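PDB 1Y9U: putative iron binding protein from Bordetella pertussis Tohama I, which binds ferric iron through tyrosine side chains, and as a periplasmic solute-binding protein probably serves iron uptake. Local coordinates for residues G74-I79 with A243-A248; P89-R93 with D298-V302; V201-K205 with W216-V222; I136-Q140 with V316-D322. All coordinates share one frame; numbering follows the deposited sequence.

Contact 1. Residues G74-I79 with A243-A248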
loop_
_atom_site.group_PDB
_atom_site.type_symbol
_atom_site.label_atom_id
_atom_site.label_comp_id
_atom_site.label_asym_id
_atom_site.label_seq_id
_atom_site.Cartn_x
_atom_site.Cartn_y
_atom_site.Cartn_z
ATOM N N GLY A 74 -21.397 -4.336 -2.871
ATOM C CA GLY A 74 -22.132 -5.522 -3.302
ATOM C C GLY A 74 -21.636 -6.208 -4.560
ATOM O O GLY A 74 -22.371 -6.992 -5.178
ATOM N N VAL A 75 -20.388 -5.952 -4.951
ATOM C CA VAL A 75 -19.867 -6.466 -6.219
ATOM C C VAL A 75 -18.822 -7.568 -6.036
ATOM O O VAL A 75 -18.123 -7.921 -6.980
ATOM C CB VAL A 75 -19.316 -5.335 -7.115
ATOM C CG1 VAL A 75 -20.426 -4.317 -7.433
ATOM C CG2 VAL A 75 -18.106 -4.634 -6.496
ATOM N N THR A 76 -18.759 -8.107 -4.823
ATOM C CA THR A 76 -17.930 -9.272 -4.504
ATOM C C THR A 76 -18.752 -10.440 -3.953
ATOM O O THR A 76 -19.924 -10.275 -3.577
ATOM C CB THR A 76 -16.827 -8.895 -3.462
ATOM O OG1 THR A 76 -17.395 -8.676 -2.161
ATOM C CG2 THR A 76 -16.122 -7.577 -3.819
ATOM N N GLN A 77 -18.122 -11.611 -3.900
ATOM C CA GLN A 77 -18.660 -12.747 -3.161
ATOM C C GLN A 77 -17.601 -13.402 -2.278
ATOM O O GLN A 77 -16.387 -13.290 -2.529
ATOM C CB GLN A 77 -19.256 -13.800 -4.116
ATOM C CG GLN A 77 -18.234 -14.478 -5.004
ATOM C CD GLN A 77 -18.883 -15.433 -5.987
ATOM O OE1 GLN A 77 -18.888 -15.185 -7.183
ATOM N NE2 GLN A 77 -19.415 -16.530 -5.478
ATOM N N LYS A 78 -18.084 -14.085 -1.250
ATOM C CA LYS A 78 -17.281 -14.814 -0.281
ATOM C C LYS A 78 -16.745 -16.078 -0.928
ATOM O O LYS A 78 -17.438 -16.706 -1.716
ATOM C CB LYS A 78 -18.151 -15.167 0.933
ATOM C CG LYS A 78 -18.540 -13.953 1.761
ATOM C CD LYS A 78 -19.484 -14.297 2.878
ATOM C CE LYS A 78 -20.102 -13.043 3.446
ATOM N NZ LYS A 78 -20.505 -13.232 4.866
ATOM N N ILE A 79 -15.502 -16.432 -0.614
ATOM C CA ILE A 79 -14.936 -17.705 -1.051
ATOM C C ILE A 79 -14.261 -18.390 0.116
ATOM O O ILE A 79 -13.918 -17.766 1.126
ATOM C CB ILE A 79 -13.955 -17.553 -2.250
ATOM C CG1 ILE A 79 -12.706 -16.777 -1.835
ATOM C CG2 ILE A 79 -14.659 -16.913 -3.459
ATOM C CD1 ILE A 79 -11.579 -16.921 -2.810
ATOM N N ALA A 243 -10.487 -9.546 -4.901
ATOM C CA ALA A 243 -11.698 -10.240 -4.474
ATOM C C ALA A 243 -12.318 -10.892 -5.695
ATOM O O ALA A 243 -12.091 -10.445 -6.823
ATOM C CB ALA A 243 -12.672 -9.268 -3.868
ATOM N N VAL A 244 -13.080 -11.960 -5.472
ATOM C CA VAL A 244 -13.867 -12.550 -6.554
ATOM C C VAL A 244 -15.148 -11.730 -6.739
ATOM O O VAL A 244 -15.812 -11.378 -5.776
ATOM C CB VAL A 244 -14.185 -14.014 -6.259
ATOM C CG1 VAL A 244 -15.133 -14.594 -7.319
ATOM C CG2 VAL A 244 -12.899 -14.837 -6.198
ATOM N N ALA A 245 -15.466 -11.412 -7.983
ATOM C CA ALA A 245 -16.668 -10.619 -8.287
ATOM C C ALA A 245 -17.952 -11.376 -7.964
ATOM O O ALA A 245 -18.025 -12.605 -8.107
ATOM C CB ALA A 245 -16.666 -10.199 -9.727
ATOM N N ALA A 246 -18.969 -10.625 -7.547
ATOM C CA ALA A 246 -20.245 -11.183 -7.072
ATOM C C ALA A 246 -20.912 -12.119 -8.087
ATOM O O ALA A 246 -21.500 -13.138 -7.710
ATOM C CB ALA A 246 -21.197 -10.046 -6.712
ATOM N N HIS A 247 -20.803 -11.776 -9.358
ATOM C CA HIS A 247 -21.457 -12.539 -10.427
ATOM C C HIS A 247 -20.469 -13.225 -11.379
ATOM O O HIS A 247 -20.774 -13.486 -12.546
ATOM C CB HIS A 247 -22.426 -11.607 -11.164
ATOM C CG HIS A 247 -23.486 -11.049 -10.269
ATOM N ND1 HIS A 247 -24.486 -11.832 -9.736
ATOM C CD2 HIS A 247 -23.682 -9.803 -9.775
ATOM C CE1 HIS A 247 -25.262 -11.090 -8.967
ATOM N NE2 HIS A 247 -24.795 -9.854 -8.969
ATOM N N ALA A 248 -19.280 -13.551 -10.865
ATOM C CA ALA A 248 -18.227 -14.153 -11.681
ATOM C C ALA A 248 -18.798 -15.290 -12.520
ATOM O O ALA A 248 -19.311 -16.245 -11.945
ATOM C CB ALA A 248 -17.114 -14.681 -10.790
HETATM O O HOH W 1 -13.728 -12.853 -2.808
#

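Contact 2. Residues P89-R93 with D298-V302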
loop_
_atom_site.group_PDB
_atom_site.type_symbol
_atom_site.label_atom_id
_atom_site.label_comp_id
_atom_site.label_asym_id
_atom_site.label_seq_id
_atom_site.Cartn_x
_atom_site.Cartn_y
_atom_site.Cartn_z
ATOM N N PRO A 89 -1.943 -13.470 5.951
ATOM C CA PRO A 89 -2.212 -13.333 7.391
ATOM C C PRO A 89 -3.636 -12.835 7.663
ATOM O O PRO A 89 -4.198 -12.076 6.881
ATOM C CB PRO A 89 -1.173 -12.296 7.840
ATOM C CG PRO A 89 -0.048 -12.460 6.890
ATOM C CD PRO A 89 -0.734 -12.719 5.553
ATOM N N ALA A 90 -4.224 -13.258 8.776
ATOM C CA ALA A 90 -5.608 -12.956 9.090
ATOM C C ALA A 90 -5.908 -11.451 9.128
ATOM O O ALA A 90 -6.971 -11.019 8.705
ATOM C CB ALA A 90 -6.021 -13.626 10.428
ATOM N N ASN A 91 -4.954 -10.660 9.605
ATOM C CA ASN A 91 -5.169 -9.215 9.653
ATOM C C ASN A 91 -5.181 -8.529 8.280
ATOM O O ASN A 91 -5.544 -7.359 8.173
ATOM C CB ASN A 91 -4.166 -8.562 10.620
ATOM C CG ASN A 91 -2.753 -8.547 10.088
ATOM O OD1 ASN A 91 -2.245 -9.545 9.591
ATOM N ND2 ASN A 91 -2.091 -7.389 10.219
ATOM N N LEU A 92 -4.801 -9.265 7.242
ATOM C CA LEU A 92 -4.682 -8.754 5.883
ATOM C C LEU A 92 -5.657 -9.435 4.917
ATOM O O LEU A 92 -5.451 -9.417 3.717
ATOM C CB LEU A 92 -3.234 -8.955 5.402
ATOM C CG LEU A 92 -2.172 -8.222 6.223
ATOM C CD1 LEU A 92 -0.740 -8.654 5.861
ATOM C CD2 LEU A 92 -2.319 -6.694 6.069
ATOM N N ARG A 93 -6.712 -10.031 5.457
ATOM C CA ARG A 93 -7.803 -10.553 4.642
ATOM C C ARG A 93 -9.129 -10.343 5.340
ATOM O O ARG A 93 -9.184 -10.185 6.553
ATOM C CB ARG A 93 -7.615 -12.038 4.302
ATOM C CG ARG A 93 -7.325 -12.961 5.458
ATOM C CD ARG A 93 -7.195 -14.409 5.021
ATOM N NE ARG A 93 -6.427 -15.217 5.947
ATOM C CZ ARG A 93 -6.910 -15.808 7.027
ATOM N NH1 ARG A 93 -8.178 -15.679 7.332
ATOM N NH2 ARG A 93 -6.111 -16.503 7.807
ATOM N N ASP A 298 2.473 -4.119 11.309
ATOM C CA ASP A 298 1.463 -3.824 12.315
ATOM C C ASP A 298 0.449 -4.961 12.377
ATOM O O ASP A 298 -0.084 -5.370 11.345
ATOM C CB ASP A 298 0.822 -2.490 11.943
ATOM C CG ASP A 298 -0.055 -1.920 13.011
ATOM O OD1 ASP A 298 -0.293 -2.558 14.067
ATOM O OD2 ASP A 298 -0.570 -0.797 12.836
ATOM N N THR A 299 0.175 -5.463 13.588
ATOM C CA THR A 299 -0.842 -6.513 13.744
ATOM C C THR A 299 -2.273 -6.022 13.571
ATOM O O THR A 299 -3.201 -6.819 13.434
ATOM C CB THR A 299 -0.726 -7.219 15.095
ATOM O OG1 THR A 299 -0.799 -6.254 16.156
ATOM C CG2 THR A 299 0.614 -7.936 15.245
ATOM N N LEU A 300 -2.459 -4.701 13.558
ATOM C CA LEU A 300 -3.764 -4.105 13.350
ATOM C C LEU A 300 -4.447 -4.714 12.117
ATOM O O LEU A 300 -3.829 -4.811 11.050
ATOM C CB LEU A 300 -3.603 -2.591 13.147
ATOM C CG LEU A 300 -4.884 -1.781 13.082
ATOM C CD1 LEU A 300 -5.469 -1.638 14.493
ATOM C CD2 LEU A 300 -4.649 -0.398 12.497
ATOM N N PRO A 301 -5.701 -5.131 12.214
ATOM C CA PRO A 301 -6.455 -5.469 11.009
ATOM C C PRO A 301 -6.531 -4.259 10.093
ATOM O O PRO A 301 -6.916 -3.186 10.540
ATOM C CB PRO A 301 -7.834 -5.867 11.556
ATOM C CG PRO A 301 -7.567 -6.262 12.949
ATOM C CD PRO A 301 -6.489 -5.351 13.442
ATOM N N VAL A 302 -6.102 -4.381 8.843
ATOM C CA VAL A 302 -6.099 -3.216 7.964
ATOM C C VAL A 302 -7.496 -2.701 7.696
ATOM O O VAL A 302 -7.663 -1.551 7.320
ATOM C CB VAL A 302 -5.339 -3.440 6.633
ATOM C CG1 VAL A 302 -3.854 -3.559 6.903
ATOM C CG2 VAL A 302 -5.874 -4.653 5.850
#

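Contact 3. Residues V201-K205 with W216-V222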
loop_
_atom_site.group_PDB
_atom_site.type_symbol
_atom_site.label_atom_id
_atom_site.label_comp_id
_atom_site.label_asym_id
_atom_site.label_seq_id
_atom_site.Cartn_x
_atom_site.Cartn_y
_atom_site.Cartn_z
ATOM N N VAL A 201 11.428 4.155 -2.821
ATOM C CA VAL A 201 12.864 4.032 -2.609
ATOM C C VAL A 201 13.373 2.831 -3.422
ATOM O O VAL A 201 14.478 2.880 -3.957
ATOM C CB VAL A 201 13.215 3.906 -1.116
ATOM C CG1 VAL A 201 14.740 3.866 -0.932
ATOM C CG2 VAL A 201 12.587 5.035 -0.324
ATOM N N GLY A 202 12.578 1.764 -3.543
ATOM C CA GLY A 202 12.870 0.690 -4.478
ATOM C C GLY A 202 13.048 1.232 -5.889
ATOM O O GLY A 202 14.016 0.887 -6.573
ATOM N N HIS A 203 12.153 2.106 -6.350
ATOM C CA HIS A 203 12.282 2.718 -7.667
ATOM C C HIS A 203 13.525 3.575 -7.767
ATOM O O HIS A 203 14.297 3.434 -8.704
ATOM C CB HIS A 203 11.048 3.557 -7.981
ATOM C CG HIS A 203 9.838 2.743 -8.330
ATOM N ND1 HIS A 203 9.698 2.105 -9.545
ATOM C CD2 HIS A 203 8.728 2.447 -7.622
ATOM C CE1 HIS A 203 8.554 1.450 -9.565
ATOM N NE2 HIS A 203 7.947 1.638 -8.411
ATOM N N MET A 204 13.733 4.469 -6.819
ATOM C CA MET A 204 14.819 5.420 -6.939
ATOM C C MET A 204 16.210 4.788 -6.861
ATOM O O MET A 204 17.087 5.118 -7.661
ATOM C CB MET A 204 14.682 6.512 -5.898
ATOM C CG MET A 204 13.477 7.448 -6.132
ATOM S SD MET A 204 13.360 8.815 -4.942
ATOM C CE MET A 204 12.796 7.947 -3.498
ATOM N N LYS A 205 16.403 3.888 -5.908
ATOM C CA LYS A 205 17.705 3.259 -5.718
ATOM C C LYS A 205 18.036 2.269 -6.828
ATOM O O LYS A 205 19.221 2.024 -7.107
ATOM C CB LYS A 205 17.827 2.613 -4.342
ATOM C CG LYS A 205 17.932 3.613 -3.212
ATOM C CD LYS A 205 18.126 2.959 -1.850
ATOM C CE LYS A 205 18.376 3.977 -0.703
ATOM N NZ LYS A 205 19.768 4.494 -0.676
ATOM N N TRP A 216 18.538 11.080 -5.990
ATOM C CA TRP A 216 17.648 11.218 -4.835
ATOM C C TRP A 216 17.718 9.944 -3.974
ATOM O O TRP A 216 17.754 10.006 -2.753
ATOM C CB TRP A 216 16.209 11.460 -5.270
ATOM C CG TRP A 216 15.973 12.718 -6.049
ATOM C CD1 TRP A 216 16.911 13.616 -6.496
ATOM C CD2 TRP A 216 14.709 13.202 -6.498
ATOM N NE1 TRP A 216 16.297 14.627 -7.189
ATOM C CE2 TRP A 216 14.953 14.393 -7.231
ATOM C CE3 TRP A 216 13.389 12.736 -6.384
ATOM C CZ2 TRP A 216 13.934 15.135 -7.810
ATOM C CZ3 TRP A 216 12.376 13.470 -6.948
ATOM C CH2 TRP A 216 12.661 14.681 -7.654
ATOM N N GLY A 217 17.723 8.779 -4.616
ATOM C CA GLY A 217 17.780 7.531 -3.870
ATOM C C GLY A 217 19.081 7.396 -3.085
ATOM O O GLY A 217 19.097 6.951 -1.938
ATOM N N ASP A 218 20.195 7.810 -3.694
ATOM C CA ASP A 218 21.489 7.690 -3.038
ATOM C C ASP A 218 21.582 8.607 -1.811
ATOM O O ASP A 218 22.400 8.352 -0.916
ATOM C CB ASP A 218 22.635 8.036 -3.985
ATOM C CG ASP A 218 23.028 6.920 -4.897
ATOM O OD1 ASP A 218 22.428 5.818 -4.900
ATOM O OD2 ASP A 218 23.992 7.084 -5.688
ATOM N N ALA A 219 20.766 9.661 -1.760
ATOM C CA ALA A 219 20.848 10.643 -0.690
ATOM C C ALA A 219 20.234 10.175 0.627
ATOM O O ALA A 219 20.466 10.816 1.658
ATOM C CB ALA A 219 20.156 11.905 -1.118
ATOM N N ILE A 220 19.448 9.093 0.597
ATOM C CA ILE A 220 18.620 8.686 1.712
ATOM C C ILE A 220 18.830 7.230 2.085
ATOM O O ILE A 220 19.344 6.410 1.326
ATOM C CB ILE A 220 17.095 8.937 1.435
ATOM C CG1 ILE A 220 16.554 8.095 0.270
ATOM C CG2 ILE A 220 16.853 10.416 1.177
ATOM C CD1 ILE A 220 15.040 7.952 0.293
ATOM N N LYS A 221 18.382 6.923 3.285
ATOM C CA LYS A 221 18.175 5.575 3.751
ATOM C C LYS A 221 16.755 5.470 4.307
ATOM O O LYS A 221 16.094 6.480 4.575
ATOM C CB LYS A 221 19.184 5.184 4.828
ATOM C CG LYS A 221 19.123 6.012 6.110
ATOM C CD LYS A 221 20.247 5.665 7.085
ATOM C CE LYS A 221 20.247 6.632 8.221
ATOM N NZ LYS A 221 21.374 6.361 9.157
ATOM N N VAL A 222 16.294 4.243 4.466
ATOM C CA VAL A 222 14.986 3.965 5.033
ATOM C C VAL A 222 15.122 3.516 6.487
ATOM O O VAL A 222 15.931 2.642 6.822
ATOM C CB VAL A 222 14.260 2.876 4.215
ATOM C CG1 VAL A 222 13.065 2.306 4.956
ATOM C CG2 VAL A 222 13.831 3.430 2.876
HETATM O O HOH W 2 21.238 4.135 -3.183
#

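Contact 4. Residues I136-Q140 with V316-D322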
loop_
_atom_site.group_PDB
_atom_site.type_symbol
_atom_site.label_atom_id
_atom_site.label_comp_id
_atom_site.label_asym_id
_atom_site.label_seq_id
_atom_site.Cartn_x
_atom_site.Cartn_y
_atom_site.Cartn_z
ATOM N N ILE A 136 6.823 16.182 4.061
ATOM C CA ILE A 136 5.693 15.291 3.838
ATOM C C ILE A 136 4.774 15.872 2.778
ATOM O O ILE A 136 4.727 17.093 2.607
ATOM C CB ILE A 136 4.943 15.024 5.163
ATOM C CG1 ILE A 136 4.084 13.771 5.067
ATOM C CG2 ILE A 136 4.113 16.230 5.574
ATOM C CD1 ILE A 136 3.401 13.377 6.376
ATOM N N ARG A 137 4.065 14.998 2.058
ATOM C CA ARG A 137 3.027 15.460 1.133
ATOM C C ARG A 137 1.748 15.841 1.889
ATOM O O ARG A 137 1.646 15.658 3.090
ATOM C CB ARG A 137 2.744 14.371 0.096
ATOM C CG ARG A 137 1.864 13.233 0.585
ATOM C CD ARG A 137 1.732 12.097 -0.383
ATOM N NE ARG A 137 1.240 12.553 -1.670
ATOM C CZ ARG A 137 1.533 11.956 -2.824
ATOM N NH1 ARG A 137 2.303 10.870 -2.847
ATOM N NH2 ARG A 137 1.036 12.439 -3.950
ATOM N N SER A 138 0.753 16.341 1.164
ATOM C CA SER A 138 -0.527 16.727 1.763
ATOM C C SER A 138 -1.039 15.716 2.761
ATOM O O SER A 138 -1.077 14.510 2.493
ATOM C CB SER A 138 -1.572 16.890 0.663
ATOM O OG SER A 138 -2.863 17.017 1.201
ATOM N N GLY A 139 -1.479 16.202 3.915
ATOM C CA GLY A 139 -2.102 15.352 4.901
ATOM C C GLY A 139 -3.394 14.675 4.470
ATOM O O GLY A 139 -3.791 13.696 5.080
ATOM N N GLN A 140 -4.026 15.203 3.433
ATOM C CA GLN A 140 -5.243 14.607 2.889
ATOM C C GLN A 140 -4.986 13.525 1.845
ATOM O O GLN A 140 -5.925 12.833 1.414
ATOM C CB GLN A 140 -6.164 15.694 2.303
ATOM C CG GLN A 140 -6.791 16.620 3.355
ATOM C CD GLN A 140 -7.743 15.904 4.323
ATOM O OE1 GLN A 140 -8.118 14.749 4.133
ATOM N NE2 GLN A 140 -8.123 16.609 5.378
ATOM N N VAL A 316 -7.240 15.833 10.137
ATOM C CA VAL A 316 -6.260 16.533 9.336
ATOM C C VAL A 316 -6.754 17.940 8.985
ATOM O O VAL A 316 -6.008 18.917 9.086
ATOM C CB VAL A 316 -5.921 15.696 8.070
ATOM C CG1 VAL A 316 -5.148 16.526 7.037
ATOM C CG2 VAL A 316 -5.140 14.426 8.437
ATOM N N ASP A 317 -8.034 18.045 8.632
ATOM C CA ASP A 317 -8.632 19.339 8.307
ATOM C C ASP A 317 -8.776 20.250 9.538
ATOM O O ASP A 317 -8.509 21.455 9.441
ATOM C CB ASP A 317 -9.983 19.159 7.629
ATOM C CG ASP A 317 -10.424 20.379 6.906
ATOM O OD1 ASP A 317 -9.693 20.866 6.005
ATOM O OD2 ASP A 317 -11.511 20.913 7.167
ATOM N N LYS A 318 -9.133 19.661 10.677
ATOM C CA LYS A 318 -9.278 20.400 11.937
ATOM C C LYS A 318 -8.007 21.147 12.274
ATOM O O LYS A 318 -8.033 22.307 12.660
ATOM C CB LYS A 318 -9.620 19.436 13.077
ATOM C CG LYS A 318 -9.825 20.112 14.454
ATOM C CD LYS A 318 -10.038 19.115 15.573
ATOM C CE LYS A 318 -10.385 19.828 16.884
ATOM N NZ LYS A 318 -10.492 18.877 17.994
ATOM N N VAL A 319 -6.872 20.479 12.124
ATOM C CA VAL A 319 -5.592 21.067 12.482
ATOM C C VAL A 319 -4.993 21.966 11.394
ATOM O O VAL A 319 -3.931 22.572 11.610
ATOM C CB VAL A 319 -4.551 20.010 12.953
ATOM C CG1 VAL A 319 -5.133 19.089 14.002
ATOM C CG2 VAL A 319 -3.977 19.218 11.799
ATOM N N GLY A 320 -5.622 22.032 10.229
ATOM C CA GLY A 320 -5.126 22.854 9.136
ATOM C C GLY A 320 -3.740 22.382 8.701
ATOM O O GLY A 320 -2.844 23.172 8.464
ATOM N N PHE A 321 -3.582 21.066 8.606
ATOM C CA PHE A 321 -2.279 20.441 8.352
ATOM C C PHE A 321 -1.586 20.961 7.103
ATOM O O PHE A 321 -0.364 21.072 7.090
ATOM C CB PHE A 321 -2.458 18.939 8.236
ATOM C CG PHE A 321 -1.173 18.167 8.265
ATOM C CD1 PHE A 321 -0.537 17.809 7.093
ATOM C CD2 PHE A 321 -0.592 17.787 9.465
ATOM C CE1 PHE A 321 0.650 17.080 7.125
ATOM C CE2 PHE A 321 0.575 17.057 9.491
ATOM C CZ PHE A 321 1.197 16.712 8.322
ATOM N N ASP A 322 -2.341 21.271 6.055
ATOM C CA ASP A 322 -1.759 21.694 4.786
ATOM C C ASP A 322 -1.540 23.205 4.680
ATOM O O ASP A 322 -1.066 23.686 3.653
ATOM C CB ASP A 322 -2.631 21.247 3.612
ATOM C CG ASP A 322 -2.586 19.755 3.368
ATOM O OD1 ASP A 322 -1.854 19.016 4.074
ATOM O OD2 ASP A 322 -3.278 19.255 2.455
HETATM O O HOH W 3 -7.271 19.499 5.120
#

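Contact 1. Residues G74-I79 with A243-A248
Val-244 and Ile-79 pack against each other on the buried side of this pairing, their side chains crossing at about a right angle with Val-244 CG2 3.9 Å from Ile-79 CG2. Helix 251-261 covers both, Leu-258 touching each of them. The backbones are held by two bonds: Gln-77 N donates to Val-244 O over 3.0 Å, and Ala-246 N donates to Val-75 O at 2.9 Å. Between these bonds Thr-76 CA lies 3.2 Å from Val-244 O in a CA-H...O contact, and Thr-76 CG2 rests on Ala-243 CB at 3.8 Å. On the Ile-79 side of the Gln-77 bond, a water bridges Gln-77 O and Val-244 N. The looser side is formed by the partly exposed Ala-246 and Gln-77: Ala-246 CB sits 3.4 Å from Thr-76 O, and the Gln-77 chain is extended beyond CG. A type I turn spans Ala-245 to Ala-248, and Gly-74 closes the preceding helix with a Schellman motif. The whole is a short, weakly bonded strand, 76-77, added antiparallel to the end of the long strand 237-245 in the mixed sheet of a periplasmic binding protein.

Contact 2. Residues P89-R93 with D298-V302
Asn-91 lays its side chain across the backbone of residues 298-300, with CB 3.4 Å from Thr-299 O and the amide nitrogen reaching on to the next carbonyl. There Asn-91 ND2 donates to Leu-300 O over 3.2 Å. The bond is straight at the hydrogen, 165°, and the acceptor lies close to the plane of the amide, yet the nitrogen stands above the plane of the Leu-300 carbonyl. With CG placed between its own backbone N and carbonyl carbon (chi1 71°), the amide is turned toward this run of carbonyls. The main chain of the same residue supplies a second bond: Val-302 N donates to Asn-91 O at 3.1 Å. Asn-91 thus grips the opposing loop with both its side chain and its backbone. Beneath these bonds Leu-92 CD2 meets Val-302 CG1 at 3.6 Å, an apolar contact continued by Leu-104 against Leu-92 and by Trp-99 against Val-302. The opposing loop is braced from within, because Leu-300 N donates to Asp-298 OD1. An Asx turn just ahead of helix 303-318 here meets the 3-10 turn that follows helix 82-87.

Contact 3. Residues V201-K205 with W216-V222
The indole of Trp-216 meets Met-204 at its edge, where SD lies near the ring plane and 4.2 Å from CE3; the same sulfur is 3.9 Å from Trp-216 CB. Arg-184 and Leu-187 of helix 179-187 also touch this indole. Next to it the two helices come very close, with Met-204 CB 3.8 Å from Gly-217 CA, at a point where glycine has no side chain to stand between the backbones. Lys-205 then stretches over Gly-217 and bends only at its last torsion (chi4 -78°), which brings NZ to two carbonyls. It donates to Gly-217 O at 2.8 Å from above the carbonyl plane, and to Ile-220 O, also at 2.8 Å, at a C=O...N angle of 164°. These bonds tie helix 198-206, which also carries the iron-binding Tyr-199 and Tyr-200, to the connection from helix 212-218 into strand 220-223, which pairs antiparallel with strand 100-112. A water accepts from Lys-205 NZ and donates to Asp-218 OD1, an oxygen that is also salt-bridged to Arg-214. On the apolar side Val-201 and Ile-220 meet tip to tip, while Val-201 CG2 packs on Val-222 CG2 at 3.8 Å and Phe-292 touches both valines.

Contact 4. Residues I136-Q140 with V316-D322
Asp-322 faces Ser-138 and Gly-139 with both carboxylate oxygens. Ser-138 OG donates to Asp-322 OD2 at 2.6 Å on the syn side, 19° out of the carboxylate plane, while Gly-139 N donates to the syn lone pair of Asp-322 OD1 at 2.8 Å. Two donors from consecutive residues thus fix the rotation of the carboxylate, and they would be expected to favour its ionised form. The serine hydroxyl also accepts from Gln-140 N, in an ST turn; its position trans to the backbone N (chi1 169°) lets it serve both partners. Beside this polar pair the Phe-321 ring crosses Ile-136 at about a right angle, and Ile-136 CG2 comes to the ring edge 3.9 Å from CE1. Phe-321 CD1 approaches Gly-139 CA at 3.6 Å, and Val-316 CG1 lies 3.6 Å from Gly-139 C, so the glycine packs against both side chains. Its carbonyl oxygen is buried here without a polar partner. Gln-140 and Val-316 slide past each other in opposite directions, with Gln-140 NE2 3.4 Å from Val-316 CG1; a water links that nitrogen to Asp-317 OD1, while Gln-140 OE1 bonds to Ser-313. The loop between strand 134-135 and helix 142-155 thereby packs on the C-terminal end of helix 303-318, with Leu-164 and Val-167 of helix 157-170 touching Phe-321.

Contacts 3 and 4 are the two nearest the iron site, for which Tyr-143, Tyr-199 and Tyr-200 are the observed ligands, although no iron is bound in this chain. The side chain of Met-204 in contact 3 is about 4 Å from that of Tyr-200; the side chain of Arg-137, beside contact 4, is about 4 Å from that of Tyr-143 and about 5 Å from that of Tyr-200. The centres of contacts 3 and 4 lie about 25 Å apart. Contact 1 is remote, its centre about 39 Å from that of contact 3, yet both involve strands of the same mixed sheet. Contact 2 lies about 21 Å from contact 1, centre to centre, and precedes helix 303-318, whose far end enters contact 4.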